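Beta-lactamase (Serratia marcescens, PDB 5X5G) is TLA-3, an extended-spectrum class A beta-lactamase that hydrolyses the ring of beta-lactam antibiotics to give substituted beta-amino acids. Local coordinates at the interface of chains A and B. Numbering follows the deposited sequence. Chains: chain A/B, Beta-lactamase.

The interface of chains A and B. Residues chain A 76, 92-93; chain B 196, 199-200.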
loop_
_atom_site.group_PDB
_atom_site.type_symbol
_atom_site.label_atom_id
_atom_site.label_comp_id
_atom_site.label_asym_id
_atom_site.label_seq_id
_atom_site.Cartn_x
_atom_site.Cartn_y
_atom_site.Cartn_z
ATOM N N LYS A 76 -6.339 -15.003 6.026
ATOM C CA LYS A 76 -5.948 -14.524 4.706
ATOM C C LYS A 76 -6.731 -13.240 4.316
ATOM O O LYS A 76 -6.153 -12.241 3.889
ATOM C CB LYS A 76 -6.252 -15.626 3.698
ATOM C CG LYS A 76 -5.979 -15.280 2.245
ATOM C CD LYS A 76 -4.485 -15.120 1.994
ATOM C CE LYS A 76 -4.181 -15.221 0.512
ATOM N NZ LYS A 76 -5.029 -14.260 -0.244
ATOM N N PRO A 92 2.450 -13.424 3.439
ATOM C CA PRO A 92 1.578 -13.386 2.266
ATOM C C PRO A 92 0.475 -14.415 2.264
ATOM O O PRO A 92 -0.491 -14.283 1.524
ATOM C CB PRO A 92 2.530 -13.681 1.091
ATOM C CG PRO A 92 3.881 -13.479 1.616
ATOM C CD PRO A 92 3.862 -13.701 3.092
ATOM N N ASN A 93 0.686 -15.496 2.986
ATOM C CA ASN A 93 -0.316 -16.539 3.084
ATOM C C ASN A 93 -1.357 -16.246 4.153
ATOM O O ASN A 93 -2.448 -16.794 4.112
ATOM C CB ASN A 93 0.345 -17.919 3.283
ATOM C CG ASN A 93 0.708 -18.585 1.955
ATOM O OD1 ASN A 93 -0.159 -19.130 1.261
ATOM N ND2 ASN A 93 1.956 -18.422 1.534
ATOM N N THR B 196 5.929 -13.711 -4.371
ATOM C CA THR B 196 5.314 -14.095 -3.087
ATOM C C THR B 196 3.842 -13.724 -2.954
ATOM O O THR B 196 3.124 -14.282 -2.118
ATOM C CB THR B 196 6.085 -13.476 -1.910
ATOM O OG1 THR B 196 6.129 -12.055 -2.052
ATOM C CG2 THR B 196 7.506 -14.027 -1.897
ATOM N N PRO B 199 -0.588 -16.180 -3.209
ATOM C CA PRO B 199 -0.335 -17.613 -3.074
ATOM C C PRO B 199 -1.596 -18.498 -3.185
ATOM O O PRO B 199 -1.467 -19.655 -3.494
ATOM C CB PRO B 199 0.249 -17.728 -1.641
ATOM C CG PRO B 199 -0.283 -16.500 -0.937
ATOM C CD PRO B 199 -0.213 -15.434 -1.991
ATOM N N LYS B 200 -2.789 -17.930 -3.030
ATOM C CA LYS B 200 -4.002 -18.689 -3.200
ATOM C C LYS B 200 -4.729 -18.310 -4.488
ATOM O O LYS B 200 -5.937 -18.499 -4.582
ATOM C CB LYS B 200 -4.928 -18.493 -2.002
ATOM C CG LYS B 200 -4.259 -18.782 -0.660
ATOM C CD LYS B 200 -3.895 -20.248 -0.527
ATOM C CE LYS B 200 -3.717 -20.635 0.931
ATOM N NZ LYS B 200 -2.264 -20.780 1.160
#
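A:Asn93 and B:Pro199 form the dense middle of this patch, one part of a two-fold symmetric interface between two copies of the enzyme in the deposited assembly; whether the pair exists in solution the structure alone does not show. The two side chains run past each other in opposite directions, and the CB and CG edge of the proline ring lies against the amide of A:Asn93. Amide carbon CG of A:Asn93 is 3.7 Å from B:Pro199 CG. The same ring carbon, B:Pro199 CG, also meets the backbone carbonyl O of A:Pro92 at 3.3 Å, so it faces both the A:Pro92 carbonyl and the A:Asn93 amide.

The amide oxygen OD1 of A:Asn93 also accepts a hydrogen bond of 2.7 Å from the side-chain amine nitrogen NZ of B:Lys200. Its C=O...N angle is 148°, with the donor tilted 23° from the carbonyl plane. Bends at chi2 and chi4 (-106° at chi4) curl the lysine back toward the asparagine, and its side chain meets that of A:Asn93 at about a right angle. Bond and proline together should limit rotation of the amide.

Beyond the proline the contact is close but narrow: A:Pro92 offers ring carbon CB to the backbone O of B:Thr196 at 3.3 Å, while the threonine side chain barely takes part. The loose side lies at the opposite end, where A:Lys76, at the start of 3-10 helix 76-78, is poorly ordered, and its contribution is tentative: the aliphatic stretches of two lysines pass at a slant, with A:Lys76 CE 3.7 Å from B:Lys200 CG.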